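Local coordinates for protein cytochrome C-550 (Paracoccus versutus, PDB 2BH4) that probably carries electrons between redox partners through a covalently bound heme c, here as a ferric variant with an altered axial ligand, at residues A[76-79]-A[85-88]; A[79-84]-A[106-111]. The protein carries 1 engineered substitution. All blocks are in the same frame, centred on the assembly; numbering follows the deposited sequence.

In the fold
Interactions 1 and 2 start from the same helix, 73-81, and their centres lie 8 Å apart. Interaction 1 joins it to helix 83-91, across the short turn between the two; interaction 2 joins its last turn to the start of helix 108-117. Tyr79 belongs to both ranges, and Ile77 ties them together, its CD1 lying 4.0 Å from Ala109 CB. Both contacts border the heme c pocket, to which Leu76, Tyr79 and Val80 belong: Leu76 CD2 approaches HEC CMA at 3.4 Å, and Val80 CG2 approaches HEC CMB at 3.7 Å. Helix 73-81 thus joins the other two helices and itself supplies these heme contacts.

Interaction 1: residues A[76-79]-A[85-88]; sequences LIEY and PWLV. With HEC (heme c), chain B.
At the edge of the heme c pocket of this c-type cytochrome, helix 73-81 packs against helix 83-91 through an aromatic pair, Tyr79 and Trp86, whose CA atoms are 5.7 Å apart. The pair is an offset edge-to-face (T-shaped) stack: the edge of the Tyr79 ring turns to the face of the Trp86 six-membered ring, with centroids 5.5 Å apart and planes at 79°. Tyr79 CD1 makes the closest approach, 3.7 Å from Trp86 CE3. A CH-pi contact adds to it, since Tyr79 CB sits 4.2 Å from the centroid of the Trp86 five-membered ring and 13° off its normal. The tyrosine's methylene lies over the pyrrole part of the indole, while the phenol edge points at the CE3 rim of the benzene part. With Tyr79 CG anti to the backbone N (chi1 180°), the phenol stands between the indole and the porphyrin, where Tyr79 OH is 3.5 Å from HEC CHA and CE2 meets HEC C2A obliquely. An alanine at Tyr79 would keep a CB beside the indole but would probably open a gap between Trp86 and the heme edge and deprive the indole of its T-shaped partner. Trp71 stacks on Trp86, also meets Tyr79, and hydrogen-bonds the heme through NE1, so the tryptophan pair and tyrosine form one aromatic cluster. The indole N-H is satisfied by Asp75 OD1, which helps fix the rotation of the ring. At the exposed margin, the extended Glu78 side chain crosses the indole at about a right angle, and its OE1 lies near the ring plane, 3.7 Å from Trp86 CD1.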
loop_
_atom_site.group_PDB
_atom_site.type_symbol
_atom_site.label_atom_id
_atom_site.label_comp_id
_atom_site.label_asym_id
_atom_site.label_seq_id
_atom_site.Cartn_x
_atom_site.Cartn_y
_atom_site.Cartn_z
ATOM N N LEU A 76 6.663 0.886 2.720
ATOM C CA LEU A 76 5.833 1.280 1.587
ATOM C C LEU A 76 6.659 1.610 0.359
ATOM O O LEU A 76 6.345 1.170 -0.746
ATOM C CB LEU A 76 4.939 2.460 1.930
ATOM C CG LEU A 76 3.730 2.122 2.794
ATOM C CD1 LEU A 76 3.133 3.373 3.393
ATOM C CD2 LEU A 76 2.659 1.303 2.013
ATOM N N ILE A 77 7.757 2.340 0.544
ATOM C CA ILE A 77 8.585 2.677 -0.604
ATOM C C ILE A 77 9.117 1.398 -1.266
ATOM O O ILE A 77 9.095 1.266 -2.487
ATOM C CB ILE A 77 9.723 3.622 -0.202
ATOM C CG1 ILE A 77 9.129 4.983 0.145
ATOM C CG2 ILE A 77 10.738 3.760 -1.339
ATOM C CD1 ILE A 77 10.128 5.929 0.782
ATOM N N GLU A 78 9.572 0.449 -0.453
ATOM C CA GLU A 78 10.110 -0.804 -0.990
ATOM C C GLU A 78 9.025 -1.612 -1.694
ATOM O O GLU A 78 9.216 -2.079 -2.814
ATOM C CB GLU A 78 10.773 -1.629 0.117
ATOM C CG GLU A 78 12.076 -1.007 0.656
ATOM C CD GLU A 78 12.734 -1.829 1.732
ATOM O OE1 GLU A 78 12.188 -2.911 2.070
ATOM O OE2 GLU A 78 13.786 -1.380 2.247
ATOM N N TYR A 79 7.878 -1.760 -1.044
ATOM C CA TYR A 79 6.778 -2.556 -1.605
ATOM C C TYR A 79 6.254 -1.953 -2.913
ATOM O O TYR A 79 6.051 -2.663 -3.890
ATOM C CB TYR A 79 5.671 -2.696 -0.569
ATOM C CG TYR A 79 4.479 -3.499 -1.039
ATOM C CD1 TYR A 79 4.488 -4.882 -1.019
ATOM C CD2 TYR A 79 3.341 -2.848 -1.512
ATOM C CE1 TYR A 79 3.382 -5.595 -1.458
ATOM C CE2 TYR A 79 2.226 -3.564 -1.917
ATOM C CZ TYR A 79 2.262 -4.933 -1.900
ATOM O OH TYR A 79 1.135 -5.652 -2.355
ATOM N N PRO A 85 9.411 -9.258 -4.361
ATOM C CA PRO A 85 10.563 -9.546 -3.497
ATOM C C PRO A 85 10.395 -9.016 -2.077
ATOM O O PRO A 85 11.009 -9.553 -1.150
ATOM C CB PRO A 85 11.731 -8.837 -4.200
ATOM C CG PRO A 85 11.095 -7.835 -5.057
ATOM C CD PRO A 85 9.791 -8.412 -5.507
ATOM N N TRP A 86 9.589 -7.970 -1.891
ATOM C CA TRP A 86 9.299 -7.509 -0.530
ATOM C C TRP A 86 8.606 -8.628 0.258
ATOM O O TRP A 86 8.973 -8.909 1.390
ATOM C CB TRP A 86 8.460 -6.225 -0.539
ATOM C CG TRP A 86 8.262 -5.615 0.798
ATOM C CD1 TRP A 86 9.059 -4.684 1.405
ATOM C CD2 TRP A 86 7.196 -5.887 1.720
ATOM N NE1 TRP A 86 8.556 -4.350 2.628
ATOM C CE2 TRP A 86 7.417 -5.083 2.854
ATOM C CE3 TRP A 86 6.079 -6.728 1.700
ATOM C CZ2 TRP A 86 6.546 -5.083 3.937
ATOM C CZ3 TRP A 86 5.239 -6.732 2.781
ATOM C CH2 TRP A 86 5.473 -5.932 3.886
ATOM N N LEU A 87 7.622 -9.269 -0.357
ATOM C CA LEU A 87 6.930 -10.379 0.282
ATOM C C LEU A 87 7.874 -11.541 0.557
ATOM O O LEU A 87 7.812 -12.132 1.623
ATOM C CB LEU A 87 5.794 -10.880 -0.606
ATOM C CG LEU A 87 4.571 -9.985 -0.711
ATOM C CD1 LEU A 87 3.581 -10.612 -1.673
ATOM C CD2 LEU A 87 3.911 -9.756 0.644
ATOM N N VAL A 88 8.738 -11.867 -0.406
ATOM C CA VAL A 88 9.702 -12.937 -0.194
ATOM C C VAL A 88 10.617 -12.594 0.993
ATOM O O VAL A 88 10.912 -13.430 1.825
ATOM C CB VAL A 88 10.518 -13.219 -1.465
ATOM C CG1 VAL A 88 11.665 -14.211 -1.172
ATOM C CG2 VAL A 88 9.631 -13.733 -2.560
HETATM FE FE HEC B . -1.638 -2.168 -4.848
HETATM C CHA HEC B . -2.021 -4.121 -2.094
HETATM C CHB HEC B . -0.153 0.240 -2.931
HETATM C CHC HEC B . -0.893 -0.360 -7.664
HETATM C CHD HEC B . -3.629 -4.223 -6.702
HETATM N NA HEC B . -1.178 -1.989 -2.897
HETATM C C1A HEC B . -1.398 -2.912 -1.898
HETATM C C2A HEC B . -0.894 -2.434 -0.641
HETATM C C3A HEC B . -0.369 -1.222 -0.883
HETATM C C4A HEC B . -0.536 -0.923 -2.296
HETATM C CMA HEC B . 0.304 -0.308 0.144
HETATM C CAA HEC B . -1.015 -3.173 0.697
HETATM C CBA HEC B . -2.340 -2.741 1.323
HETATM C CGA HEC B . -2.702 -3.395 2.636
HETATM O O1A HEC B . -3.877 -3.183 3.085
HETATM O O2A HEC B . -1.862 -4.103 3.254
HETATM N NB HEC B . -0.702 -0.390 -5.230
HETATM C C1B HEC B . -0.235 0.488 -4.276
HETATM C C2B HEC B . 0.264 1.664 -4.955
HETATM C C3B HEC B . 0.108 1.473 -6.258
HETATM C C4B HEC B . -0.535 0.190 -6.470
HETATM C CMB HEC B . 0.848 2.891 -4.239
HETATM C CAB HEC B . 0.534 2.427 -7.393
HETATM C CBB HEC B . 1.878 2.673 -7.444
HETATM N NC HEC B . -2.153 -2.251 -6.783
HETATM C C1C HEC B . -1.722 -1.462 -7.809
HETATM C C2C HEC B . -2.324 -1.894 -9.051
HETATM C C3C HEC B . -3.089 -2.966 -8.814
HETATM C C4C HEC B . -3.005 -3.185 -7.374
HETATM C CMC HEC B . -2.068 -1.196 -10.402
HETATM C CAC HEC B . -3.953 -3.808 -9.793
HETATM C CBC HEC B . -3.452 -4.291 -10.963
HETATM N ND HEC B . -2.637 -3.861 -4.477
HETATM C C1D HEC B . -3.380 -4.576 -5.406
HETATM C C2D HEC B . -3.809 -5.827 -4.821
HETATM C C3D HEC B . -3.311 -5.800 -3.422
HETATM C C4D HEC B . -2.568 -4.544 -3.263
HETATM C CMD HEC B . -4.631 -6.960 -5.442
HETATM C CAD HEC B . -3.480 -6.963 -2.425
HETATM C CBD HEC B . -2.134 -7.707 -2.524
HETATM C CGD HEC B . -2.172 -9.131 -1.977
HETATM O O1D HEC B . -3.185 -9.497 -1.340
HETATM O O2D HEC B . -1.177 -9.882 -2.147
#

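Interaction 2: residues A[79-84]-A[106-111]; sequences YVTDPK and KNQADV. With HEC (heme c), chain B.
This is a small, partly buried helix-to-helix contact beside the heme, joining the C-terminal turn of helix 73-81 to the first turn of helix 108-117. It buries 158 Å² in all, and its closest backbone approach is Thr81 to Gln108, with CA atoms 6.5 Å apart. On the heme side Val80 and Val111 reach toward each other tip to tip, Val80 CG1 lying 3.9 Å from Val111 CG1 in one of the two Val111 conformers; for the other this is doubtful. The two branches of Val80 divide the work. CG1, anti to the backbone N (chi1 164°), faces Val111, while CG2 turns to the porphyrin and stands 3.7 Å from HEC CMB. The same CG1 is also 4.1 Å from HEC CBB, so one isopropyl group touches both Val111 and the cofactor. Farther from the heme, Thr81 and Gln108 cross at about a right angle. Thr81 OG1 rests on the aliphatic part of Gln108, 3.4 Å from CG, while NE2 is farther off at 3.8 Å. Thr81 OG1 and Gln108 NE2 each have their hydrogen bond with another group: Thr81 OG1 with Ile77 O, one turn back in its helix, and Gln108 NE2 with Leu104 O. In Gln108, chi1 (-55°) sets CG against the threonine hydroxyl, and the bend at chi2 (92°) swings the amide toward Leu104 O. Leu104 also has a backbone hydrogen bond to Val80, linking the loop before helix 108-117 to both sides of the contact. Helices 5-11 and 108-117 are consistent with the crossed terminal pair of class I cytochromes c. Asn107 and Asp110 touch helix 5-11, so the start of helix 108-117 lies between helix 5-11 and helix 73-81.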
loop_
_atom_site.group_PDB
_atom_site.type_symbol
_atom_site.label_atom_id
_atom_site.label_comp_id
_atom_site.label_asym_id
_atom_site.label_seq_id
_atom_site.Cartn_x
_atom_site.Cartn_y
_atom_site.Cartn_z
ATOM N N TYR A 79 7.878 -1.760 -1.044
ATOM C CA TYR A 79 6.778 -2.556 -1.605
ATOM C C TYR A 79 6.254 -1.953 -2.913
ATOM O O TYR A 79 6.051 -2.663 -3.890
ATOM C CB TYR A 79 5.671 -2.696 -0.569
ATOM C CG TYR A 79 4.479 -3.499 -1.039
ATOM C CD1 TYR A 79 4.488 -4.882 -1.019
ATOM C CD2 TYR A 79 3.341 -2.848 -1.512
ATOM C CE1 TYR A 79 3.382 -5.595 -1.458
ATOM C CE2 TYR A 79 2.226 -3.564 -1.917
ATOM C CZ TYR A 79 2.262 -4.933 -1.900
ATOM O OH TYR A 79 1.135 -5.652 -2.355
ATOM N N VAL A 80 6.062 -0.640 -2.939
ATOM C CA VAL A 80 5.612 0.061 -4.158
ATOM C C VAL A 80 6.616 -0.102 -5.285
ATOM O O VAL A 80 6.250 -0.137 -6.466
ATOM C CB VAL A 80 5.329 1.536 -3.829
ATOM C CG1 VAL A 80 5.240 2.405 -5.061
ATOM C CG2 VAL A 80 4.069 1.609 -2.953
ATOM N N THR A 81 7.898 -0.137 -4.933
ATOM C CA THR A 81 8.949 -0.288 -5.925
ATOM C C THR A 81 8.884 -1.683 -6.561
ATOM O O THR A 81 9.016 -1.830 -7.767
ATOM C CB THR A 81 10.338 -0.017 -5.311
ATOM O OG1 THR A 81 10.389 1.326 -4.808
ATOM C CG2 THR A 81 11.450 -0.224 -6.313
ATOM N N ASP A 82 8.674 -2.716 -5.755
ATOM C CA ASP A 82 8.707 -4.091 -6.265
ATOM C C ASP A 82 8.044 -5.030 -5.242
ATOM O O ASP A 82 8.702 -5.535 -4.329
ATOM C CB ASP A 82 10.171 -4.461 -6.526
ATOM C CG ASP A 82 10.353 -5.557 -7.549
ATOM O OD1 ASP A 82 9.410 -6.321 -7.832
ATOM O OD2 ASP A 82 11.494 -5.713 -8.043
ATOM N N PRO A 83 6.722 -5.234 -5.363
ATOM C CA PRO A 83 5.981 -5.979 -4.339
ATOM C C PRO A 83 6.422 -7.400 -4.069
ATOM O O PRO A 83 6.503 -7.795 -2.904
ATOM C CB PRO A 83 4.538 -5.975 -4.861
ATOM C CG PRO A 83 4.479 -4.893 -5.849
ATOM C CD PRO A 83 5.830 -4.582 -6.344
ATOM N N LYS A 84 6.709 -8.186 -5.097
ATOM C CA LYS A 84 7.025 -9.603 -4.868
ATOM C C LYS A 84 8.262 -9.852 -4.007
ATOM O O LYS A 84 8.185 -10.613 -3.038
ATOM C CB LYS A 84 7.135 -10.381 -6.201
ATOM C CG LYS A 84 7.580 -11.866 -6.060
ATOM C CD LYS A 84 6.488 -12.758 -5.443
ATOM C CE LYS A 84 6.459 -14.206 -5.984
ATOM N NZ LYS A 84 7.136 -15.276 -5.142
ATOM N N LYS A 106 9.648 5.022 -10.603
ATOM C CA LYS A 106 10.163 6.303 -10.159
ATOM C C LYS A 106 9.139 6.990 -9.283
ATOM O O LYS A 106 7.984 6.575 -9.226
ATOM C CB LYS A 106 10.543 7.165 -11.352
ATOM C CG LYS A 106 9.409 7.455 -12.318
ATOM C CD LYS A 106 9.898 8.294 -13.503
ATOM C CE LYS A 106 8.763 8.566 -14.477
ATOM N NZ LYS A 106 9.218 9.365 -15.661
ATOM N N ASN A 107 9.585 8.009 -8.561
ATOM C CA ASN A 107 8.719 8.839 -7.766
ATOM C C ASN A 107 8.032 8.038 -6.663
ATOM O O ASN A 107 6.932 8.361 -6.232
ATOM C CB ASN A 107 7.689 9.529 -8.652
ATOM C CG ASN A 107 8.326 10.348 -9.759
ATOM O OD1 ASN A 107 7.925 10.269 -10.918
ATOM N ND2 ASN A 107 9.367 11.090 -9.414
ATOM N N GLN A 108 8.716 7.012 -6.168
ATOM C CA GLN A 108 8.101 6.157 -5.157
ATOM C C GLN A 108 7.922 6.874 -3.819
ATOM O O GLN A 108 6.856 6.782 -3.185
ATOM C CB GLN A 108 8.888 4.845 -4.979
ATOM C CG GLN A 108 9.086 4.052 -6.262
ATOM C CD GLN A 108 10.389 4.385 -6.991
ATOM O OE1 GLN A 108 10.992 5.464 -6.810
ATOM N NE2 GLN A 108 10.805 3.475 -7.862
ATOM N N ALA A 109 8.940 7.609 -3.376
ATOM C CA ALA A 109 8.794 8.380 -2.155
ATOM C C ALA A 109 7.678 9.417 -2.303
ATOM O O ALA A 109 7.032 9.789 -1.325
ATOM C CB ALA A 109 10.096 9.065 -1.767
ATOM N N ASP A 110 7.518 9.953 -3.509
ATOM C CA ASP A 110 6.456 10.933 -3.769
ATOM C C ASP A 110 5.064 10.314 -3.549
ATOM O O ASP A 110 4.214 10.885 -2.865
ATOM C CB ASP A 110 6.575 11.520 -5.181
ATOM C CG ASP A 110 7.872 12.325 -5.400
ATOM O OD1 ASP A 110 8.503 12.836 -4.430
ATOM O OD2 ASP A 110 8.254 12.449 -6.580
ATOM N N VAL A 111 4.824 9.141 -4.129
ATOM C CA VAL A 111 3.523 8.509 -3.961
ATOM C C VAL A 111 3.304 8.181 -2.479
ATOM O O VAL A 111 2.216 8.350 -1.953
ATOM C CB VAL A 111 3.328 7.278 -4.922
ATOM C CG1 VAL A 111 4.084 6.044 -4.435
ATOM C CG2 VAL A 111 1.855 6.921 -5.098
HETATM FE FE HEC B . -1.638 -2.168 -4.848
HETATM C CHA HEC B . -2.021 -4.121 -2.094
HETATM C CHB HEC B . -0.153 0.240 -2.931
HETATM C CHC HEC B . -0.893 -0.360 -7.664
HETATM C CHD HEC B . -3.629 -4.223 -6.702
HETATM N NA HEC B . -1.178 -1.989 -2.897
HETATM C C1A HEC B . -1.398 -2.912 -1.898
HETATM C C2A HEC B . -0.894 -2.434 -0.641
HETATM C C3A HEC B . -0.369 -1.222 -0.883
HETATM C C4A HEC B . -0.536 -0.923 -2.296
HETATM C CMA HEC B . 0.304 -0.308 0.144
HETATM C CAA HEC B . -1.015 -3.173 0.697
HETATM C CBA HEC B . -2.340 -2.741 1.323
HETATM C CGA HEC B . -2.702 -3.395 2.636
HETATM O O1A HEC B . -3.877 -3.183 3.085
HETATM O O2A HEC B . -1.862 -4.103 3.254
HETATM N NB HEC B . -0.702 -0.390 -5.230
HETATM C C1B HEC B . -0.235 0.488 -4.276
HETATM C C2B HEC B . 0.264 1.664 -4.955
HETATM C C3B HEC B . 0.108 1.473 -6.258
HETATM C C4B HEC B . -0.535 0.190 -6.470
HETATM C CMB HEC B . 0.848 2.891 -4.239
HETATM C CAB HEC B . 0.534 2.427 -7.393
HETATM C CBB HEC B . 1.878 2.673 -7.444
HETATM N NC HEC B . -2.153 -2.251 -6.783
HETATM C C1C HEC B . -1.722 -1.462 -7.809
HETATM C C2C HEC B . -2.324 -1.894 -9.051
HETATM C C3C HEC B . -3.089 -2.966 -8.814
HETATM C C4C HEC B . -3.005 -3.185 -7.374
HETATM C CMC HEC B . -2.068 -1.196 -10.402
HETATM C CAC HEC B . -3.953 -3.808 -9.793
HETATM C CBC HEC B . -3.452 -4.291 -10.963
HETATM N ND HEC B . -2.637 -3.861 -4.477
HETATM C C1D HEC B . -3.380 -4.576 -5.406
HETATM C C2D HEC B . -3.809 -5.827 -4.821
HETATM C C3D HEC B . -3.311 -5.800 -3.422
HETATM C C4D HEC B . -2.568 -4.544 -3.263
HETATM C CMD HEC B . -4.631 -6.960 -5.442
HETATM C CAD HEC B . -3.480 -6.963 -2.425
HETATM C CBD HEC B . -2.134 -7.707 -2.524
HETATM C CGD HEC B . -2.172 -9.131 -1.977
HETATM O O1D HEC B . -3.185 -9.497 -1.340
HETATM O O2D HEC B . -1.177 -9.882 -2.147
#